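Hypothetical methylmalonyl-CoA decarboxylase alpha subunit (Sulfolobus tokodaii, PDB 1X0U) is a putative carboxyl transferase subunit with two crotonase-like domains, whose own function is not established and which assembles as a hexamer. Local coordinates at residues Phe55-Thr60 and Gly80-Trp85; Tyr197-Gly202 and Gln217-Ala222. One frame throughout, in Å; residues are numbered along the deposited sequence.

Contact 1: residues Phe55-Thr60 and Gly80-Trp85; sequences FNEIMT and GVVTGW
N56 and W85 form an antiparallel hydrogen-bonded pair: N56 N gives W85 O a bond of 2.8 Å, nearly along the C=O axis, and W85 N returns one to N56 O. On their shared sheet face, N56 CB sits over the indole six-membered ring, 3.5 Å from its centroid, a CH-pi contact for which the broad indole face is well suited. E57 and G84 form an antiparallel non-hydrogen-bonded pair, CA atoms 4.2 Å apart. G84 CA approaches N56 O at 2.9 Å in a CA-H...O contact. A CB on G84 would strike N56 O and the F55 ring, and its backbone angles alone favour glycine. I58 N bonds to T83 O at 2.9 Å. E57 CG is anti to the backbone N (chi1 177°), and the extended chain beyond carries OE2 to 3.3 Å from V82 CG1; OE2 also forms a salt bridge with R43. A water accepts from T83 N (2.8 Å). M504 and D486 of a second subunit pack on W85 and I58. Main-chain bonds thus fix strand 56-57, outermost within this chain in the crotonase-like sheet, to strand 81-88, while the arginine-paired E57 carboxylate is likely to stay ionised.

Contact 2: residues Tyr197-Gly202 and Gln217-Ala222; sequences YMFVTG and QDLGGA
The F199 ring takes L219 CD2 over one face, 3.7 Å above the plane and displaced toward the rim, while the backbone N of G220 lies at its edge. F199 belongs to strand 197-199, which forms a parallel two-stranded sheet with strand 173-175 in a crotonase-like domain, and helix 216-220 packs beside it. The L219 methyl makes a CH-pi contact, with CD2 4.1 Å from the F199 centroid; a branched leucine presents a methyl to the phenyl surface, and the two side chains cross at about a right angle. The Y197 ring meets Q217 NE2 at its edge, ring and amide planes 63° apart, but that amide nitrogen bonds to Y196 O, and the ring itself stacks with F216. L219 CG, anti to the backbone N (chi1 -175°), lies 4.0 Å from F199 CD1. L219 CD2 is also 3.4 Å from T201 O. Glycine suits position 220 because a CB would point at the strand and collide with M198 O. G221, whose N still bonds back to Q217 O, is the N-cap of the next helix, 222-229. The contact is part of an interface with a third subunit, where V200 N bonds to E379 OE2 and D218 O to Y380 OH of that subunit. M198 N donates to G220 O at 2.8 Å, the hydrogen bond between the two segments. Its N-H...O angle is 156°.

Contact 1 closes before contact 2 opens, so the two follow in series within the carboxyl transferase family region. Their centres lie 28 Å apart and their nearest atoms about 15 Å, without touching. Contact 1 belongs to the mixed sheet in which strand 56-57 is the outermost strand at one end within this chain, beside 81-88; contact 2 lies off that sheet, where strand 197-199 pairs with 173-175. The two are still related through the sheet, since M198 and A222 pack on strand 187-191, near its other end. Each also reaches another chain, contact 1 a second subunit and contact 2 a third, so these two regions of the domain face different neighbours in the hexamer.

Contact 1: residues Phe55-Thr60 and Gly80-Trp85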
ATOM      1  N   PHE A  55      20.188  27.084  20.164  1.00 24.18           N
ATOM      2  CA  PHE A  55      18.789  27.060  19.730  1.00 21.59           C
ATOM      3  C   PHE A  55      18.710  27.690  18.329  1.00 20.03           C
ATOM      4  O   PHE A  55      19.188  28.803  18.111  1.00 18.94           O
ATOM      5  CB  PHE A  55      17.867  27.818  20.683  1.00 19.95           C
ATOM      6  CG  PHE A  55      16.395  27.664  20.342  1.00 20.04           C
ATOM      7  CD1 PHE A  55      15.667  28.723  19.804  1.00 20.73           C
ATOM      8  CD2 PHE A  55      15.747  26.453  20.540  1.00 19.40           C
ATOM      9  CE1 PHE A  55      14.323  28.580  19.474  1.00 17.83           C
ATOM     10  CE2 PHE A  55      14.399  26.298  20.212  1.00 18.99           C
ATOM     11  CZ  PHE A  55      13.688  27.365  19.678  1.00 19.86           C
ATOM     12  N   ASN A  56      18.120  26.971  17.381  1.00 17.69           N
ATOM     13  CA  ASN A  56      18.001  27.462  16.017  1.00 16.92           C
ATOM     14  C   ASN A  56      16.629  28.085  15.835  1.00 17.13           C
ATOM     15  O   ASN A  56      15.618  27.387  15.684  1.00 14.94           O
ATOM     16  CB  ASN A  56      18.202  26.314  15.035  1.00 17.16           C
ATOM     17  CG  ASN A  56      19.422  25.484  15.363  1.00 19.98           C
ATOM     18  OD1 ASN A  56      19.308  24.325  15.779  1.00 21.96           O
ATOM     19  ND2 ASN A  56      20.602  26.074  15.190  1.00 17.75           N
ATOM     20  N   GLU A  57      16.603  29.409  15.835  1.00 16.11           N
ATOM     21  CA  GLU A  57      15.355  30.139  15.726  1.00 18.23           C
ATOM     22  C   GLU A  57      14.920  30.421  14.295  1.00 17.90           C
ATOM     23  O   GLU A  57      15.740  30.711  13.432  1.00 19.36           O
ATOM     24  CB  GLU A  57      15.477  31.441  16.531  1.00 17.90           C
ATOM     25  CG  GLU A  57      14.280  32.373  16.469  1.00 17.83           C
ATOM     26  CD  GLU A  57      14.329  33.437  17.553  1.00 16.62           C
ATOM     27  OE1 GLU A  57      15.438  33.781  18.000  1.00 16.46           O
ATOM     28  OE2 GLU A  57      13.263  33.934  17.957  1.00 20.62           O
ATOM     29  N   ILE A  58      13.618  30.305  14.048  1.00 17.96           N
ATOM     30  CA  ILE A  58      13.058  30.575  12.732  1.00 17.88           C
ATOM     31  C   ILE A  58      12.103  31.752  12.902  1.00 19.48           C
ATOM     32  O   ILE A  58      11.511  31.921  13.973  1.00 18.94           O
ATOM     33  CB  ILE A  58      12.256  29.368  12.177  1.00 17.42           C
ATOM     34  CG1 ILE A  58      11.108  29.022  13.122  1.00 16.79           C
ATOM     35  CG2 ILE A  58      13.165  28.171  11.981  1.00 15.21           C
ATOM     36  CD1 ILE A  58      10.313  27.785  12.704  1.00 15.28           C
ATOM     37  N   MET A  59      11.958  32.559  11.852  1.00 18.66           N
ATOM     38  CA  MET A  59      11.069  33.723  11.870  1.00 17.95           C
ATOM     39  C   MET A  59      11.272  34.584  13.101  1.00 17.39           C
ATOM     40  O   MET A  59      10.313  34.995  13.747  1.00 17.61           O
ATOM     41  CB  MET A  59       9.610  33.270  11.796  1.00 17.34           C
ATOM     42  CG  MET A  59       9.213  32.692  10.445  1.00 17.95           C
ATOM     43  SD  MET A  59       7.780  31.599  10.549  1.00 22.95           S
ATOM     44  CE  MET A  59       6.395  32.751  10.420  1.00 19.42           C
ATOM     45  N   THR A  60      12.530  34.866  13.414  1.00 17.65           N
ATOM     46  CA  THR A  60      12.866  35.676  14.579  1.00 20.27           C
ATOM     47  C   THR A  60      12.461  37.147  14.487  1.00 20.36           C
ATOM     48  O   THR A  60      12.126  37.762  15.499  1.00 21.27           O
ATOM     49  CB  THR A  60      14.377  35.589  14.886  1.00 21.41           C
ATOM     50  OG1 THR A  60      14.885  36.890  15.212  1.00 24.20           O
ATOM     51  CG2 THR A  60      15.124  35.021  13.707  1.00 19.26           C
ATOM     52  N   GLY A  80       5.903  38.048  19.866  1.00 19.00           N
ATOM     53  CA  GLY A  80       5.548  37.397  21.118  1.00 18.91           C
ATOM     54  C   GLY A  80       5.868  35.924  21.350  1.00 18.11           C
ATOM     55  O   GLY A  80       5.488  35.373  22.384  1.00 18.32           O
ATOM     56  N   VAL A  81       6.561  35.276  20.421  1.00 16.92           N
ATOM     57  CA  VAL A  81       6.882  33.867  20.608  1.00 15.24           C
ATOM     58  C   VAL A  81       8.217  33.500  19.954  1.00 14.36           C
ATOM     59  O   VAL A  81       8.539  33.976  18.868  1.00 13.76           O
ATOM     60  CB  VAL A  81       5.734  32.973  20.033  1.00 16.68           C
ATOM     61  CG1 VAL A  81       5.631  33.161  18.524  1.00 15.46           C
ATOM     62  CG2 VAL A  81       5.966  31.501  20.380  1.00 15.67           C
ATOM     63  N   VAL A  82       9.010  32.683  20.635  1.00 13.56           N
ATOM     64  CA  VAL A  82      10.285  32.246  20.085  1.00 12.52           C
ATOM     65  C   VAL A  82      10.043  30.830  19.585  1.00 12.70           C
ATOM     66  O   VAL A  82       9.521  29.979  20.322  1.00 14.27           O
ATOM     67  CB  VAL A  82      11.410  32.222  21.154  1.00 12.72           C
ATOM     68  CG1 VAL A  82      12.743  31.887  20.496  1.00 10.13           C
ATOM     69  CG2 VAL A  82      11.491  33.558  21.870  1.00 13.71           C
ATOM     70  N   THR A  83      10.410  30.584  18.334  1.00 10.47           N
ATOM     71  CA  THR A  83      10.214  29.279  17.728  1.00 10.22           C
ATOM     72  C   THR A  83      11.472  28.796  17.023  1.00 11.36           C
ATOM     73  O   THR A  83      12.241  29.579  16.476  1.00 11.08           O
ATOM     74  CB  THR A  83       9.057  29.309  16.700  1.00 11.66           C
ATOM     75  OG1 THR A  83       9.247  30.410  15.801  1.00 13.60           O
ATOM     76  CG2 THR A  83       7.713  29.458  17.398  1.00  9.26           C
ATOM     77  N   GLY A  84      11.661  27.486  17.050  1.00 11.35           N
ATOM     78  CA  GLY A  84      12.814  26.879  16.431  1.00 11.60           C
ATOM     79  C   GLY A  84      13.033  25.487  16.974  1.00 11.88           C
ATOM     80  O   GLY A  84      12.114  24.861  17.518  1.00 12.42           O
ATOM     81  N   TRP A  85      14.256  24.999  16.849  1.00 13.02           N
ATOM     82  CA  TRP A  85      14.574  23.661  17.325  1.00 13.52           C
ATOM     83  C   TRP A  85      15.997  23.642  17.864  1.00 14.30           C
ATOM     84  O   TRP A  85      16.781  24.549  17.599  1.00 15.02           O
ATOM     85  CB  TRP A  85      14.472  22.661  16.173  1.00 10.45           C
ATOM     86  CG  TRP A  85      15.684  22.674  15.268  1.00 12.05           C
ATOM     87  CD1 TRP A  85      16.813  21.925  15.406  1.00 11.61           C
ATOM     88  CD2 TRP A  85      15.901  23.516  14.115  1.00 11.90           C
ATOM     89  NE1 TRP A  85      17.726  22.246  14.417  1.00 14.14           N
ATOM     90  CE2 TRP A  85      17.191  23.217  13.614  1.00 11.81           C
ATOM     91  CE3 TRP A  85      15.135  24.490  13.466  1.00 10.37           C
ATOM     92  CZ2 TRP A  85      17.730  23.859  12.490  1.00 12.12           C
ATOM     93  CZ3 TRP A  85      15.671  25.131  12.348  1.00 10.43           C
ATOM     94  CH2 TRP A  85      16.959  24.811  11.873  1.00 11.03           C
TER
HETATM   95  O   HOH W   1      11.164  32.758  16.765  1.00 19.04           O

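Contact 2: residues Tyr197-Gly202 and Gln217-Ala222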
ATOM      1  N   TYR A 197      -1.913  29.638  35.962  1.00 13.99           N
ATOM      2  CA  TYR A 197      -3.271  29.142  36.029  1.00 14.95           C
ATOM      3  C   TYR A 197      -3.823  28.989  34.635  1.00 14.51           C
ATOM      4  O   TYR A 197      -3.196  29.393  33.661  1.00 14.16           O
ATOM      5  CB  TYR A 197      -4.150  30.095  36.841  1.00 14.91           C
ATOM      6  CG  TYR A 197      -4.181  31.531  36.356  1.00 16.11           C
ATOM      7  CD1 TYR A 197      -4.933  31.898  35.242  1.00 16.05           C
ATOM      8  CD2 TYR A 197      -3.511  32.543  37.065  1.00 16.62           C
ATOM      9  CE1 TYR A 197      -5.035  33.239  34.847  1.00 16.99           C
ATOM     10  CE2 TYR A 197      -3.602  33.884  36.678  1.00 15.27           C
ATOM     11  CZ  TYR A 197      -4.371  34.223  35.568  1.00 17.11           C
ATOM     12  OH  TYR A 197      -4.484  35.541  35.187  1.00 17.83           O
ATOM     13  N   MET A 198      -4.977  28.358  34.533  1.00 15.24           N
ATOM     14  CA  MET A 198      -5.618  28.224  33.242  1.00 18.35           C
ATOM     15  C   MET A 198      -7.087  27.906  33.393  1.00 18.54           C
ATOM     16  O   MET A 198      -7.488  27.107  34.240  1.00 19.65           O
ATOM     17  CB  MET A 198      -4.887  27.206  32.335  1.00 19.98           C
ATOM     18  CG  MET A 198      -4.832  25.745  32.732  1.00 22.12           C
ATOM     19  SD  MET A 198      -3.795  24.818  31.515  1.00 25.16           S
ATOM     20  CE  MET A 198      -2.573  24.169  32.494  1.00 23.74           C
ATOM     21  N   PHE A 199      -7.895  28.601  32.603  1.00 19.00           N
ATOM     22  CA  PHE A 199      -9.335  28.416  32.610  1.00 18.57           C
ATOM     23  C   PHE A 199      -9.910  28.908  31.290  1.00 18.54           C
ATOM     24  O   PHE A 199      -9.326  29.773  30.645  1.00 18.05           O
ATOM     25  CB  PHE A 199      -9.982  29.152  33.798  1.00 19.14           C
ATOM     26  CG  PHE A 199      -9.415  30.521  34.071  1.00 19.51           C
ATOM     27  CD1 PHE A 199      -8.698  30.765  35.240  1.00 21.61           C
ATOM     28  CD2 PHE A 199      -9.619  31.573  33.186  1.00 21.21           C
ATOM     29  CE1 PHE A 199      -8.195  32.038  35.525  1.00 22.59           C
ATOM     30  CE2 PHE A 199      -9.120  32.848  33.459  1.00 21.51           C
ATOM     31  CZ  PHE A 199      -8.406  33.082  34.633  1.00 20.85           C
ATOM     32  N   VAL A 200     -11.033  28.332  30.871  1.00 19.24           N
ATOM     33  CA  VAL A 200     -11.667  28.721  29.612  1.00 19.51           C
ATOM     34  C   VAL A 200     -12.268  30.118  29.733  1.00 20.84           C
ATOM     35  O   VAL A 200     -12.050  30.976  28.876  1.00 21.17           O
ATOM     36  CB  VAL A 200     -12.778  27.718  29.214  1.00 17.79           C
ATOM     37  CG1 VAL A 200     -13.461  28.171  27.934  1.00 18.18           C
ATOM     38  CG2 VAL A 200     -12.175  26.327  29.027  1.00 18.07           C
ATOM     39  N   THR A 201     -13.016  30.330  30.813  1.00 22.45           N
ATOM     40  CA  THR A 201     -13.662  31.605  31.084  1.00 23.52           C
ATOM     41  C   THR A 201     -13.120  32.203  32.379  1.00 25.74           C
ATOM     42  O   THR A 201     -13.088  31.541  33.414  1.00 24.05           O
ATOM     43  CB  THR A 201     -15.179  31.436  31.236  1.00 21.76           C
ATOM     44  OG1 THR A 201     -15.701  30.742  30.098  1.00 19.65           O
ATOM     45  CG2 THR A 201     -15.852  32.793  31.352  1.00 20.43           C
ATOM     46  N   GLY A 202     -12.701  33.461  32.317  1.00 28.70           N
ATOM     47  CA  GLY A 202     -12.162  34.114  33.494  1.00 31.86           C
ATOM     48  C   GLY A 202     -13.169  34.339  34.607  1.00 35.45           C
ATOM     49  O   GLY A 202     -14.375  34.183  34.397  1.00 34.90           O
ATOM     50  N   GLN A 217      -6.434  31.442  41.223  1.00 22.73           N
ATOM     51  CA  GLN A 217      -5.922  30.157  41.703  1.00 21.91           C
ATOM     52  C   GLN A 217      -7.031  29.174  42.065  1.00 21.36           C
ATOM     53  O   GLN A 217      -6.891  27.970  41.855  1.00 21.63           O
ATOM     54  CB  GLN A 217      -5.016  30.371  42.922  1.00 21.55           C
ATOM     55  CG  GLN A 217      -3.689  31.024  42.580  1.00 19.76           C
ATOM     56  CD  GLN A 217      -2.925  30.227  41.541  1.00 21.20           C
ATOM     57  OE1 GLN A 217      -2.472  29.115  41.805  1.00 20.20           O
ATOM     58  NE2 GLN A 217      -2.790  30.791  40.348  1.00 21.56           N
ATOM     59  N   ASP A 218      -8.128  29.681  42.619  1.00 20.58           N
ATOM     60  CA  ASP A 218      -9.238  28.821  43.000  1.00 19.10           C
ATOM     61  C   ASP A 218     -10.066  28.390  41.795  1.00 19.38           C
ATOM     62  O   ASP A 218     -10.805  27.399  41.869  1.00 17.49           O
ATOM     63  CB  ASP A 218     -10.143  29.516  44.017  1.00 20.02           C
ATOM     64  CG  ASP A 218      -9.472  29.699  45.362  1.00 20.98           C
ATOM     65  OD1 ASP A 218      -8.418  29.069  45.587  1.00 24.97           O
ATOM     66  OD2 ASP A 218     -10.004  30.459  46.201  1.00 18.63           O
ATOM     67  N   LEU A 219      -9.943  29.129  40.690  1.00 17.30           N
ATOM     68  CA  LEU A 219     -10.685  28.792  39.482  1.00 15.84           C
ATOM     69  C   LEU A 219      -9.901  27.833  38.589  1.00 16.77           C
ATOM     70  O   LEU A 219     -10.464  26.875  38.050  1.00 15.16           O
ATOM     71  CB  LEU A 219     -11.040  30.054  38.691  1.00 14.17           C
ATOM     72  CG  LEU A 219     -11.921  29.821  37.453  1.00 14.99           C
ATOM     73  CD1 LEU A 219     -13.254  29.208  37.885  1.00 14.15           C
ATOM     74  CD2 LEU A 219     -12.148  31.140  36.703  1.00 12.80           C
ATOM     75  N   GLY A 220      -8.602  28.087  38.433  1.00 16.00           N
ATOM     76  CA  GLY A 220      -7.791  27.227  37.586  1.00 14.92           C
ATOM     77  C   GLY A 220      -6.306  27.196  37.906  1.00 15.33           C
ATOM     78  O   GLY A 220      -5.477  27.186  37.002  1.00 13.88           O
ATOM     79  N   GLY A 221      -5.965  27.180  39.192  1.00 16.39           N
ATOM     80  CA  GLY A 221      -4.563  27.135  39.580  1.00 17.09           C
ATOM     81  C   GLY A 221      -4.023  25.737  39.346  1.00 18.68           C
ATOM     82  O   GLY A 221      -4.796  24.804  39.115  1.00 18.24           O
ATOM     83  N   ALA A 222      -2.706  25.581  39.396  1.00 17.11           N
ATOM     84  CA  ALA A 222      -2.092  24.281  39.172  1.00 17.11           C
ATOM     85  C   ALA A 222      -2.726  23.173  40.016  1.00 17.24           C
ATOM     86  O   ALA A 222      -2.953  22.058  39.540  1.00 17.09           O
ATOM     87  CB  ALA A 222      -0.605  24.359  39.449  1.00 16.37           C
TER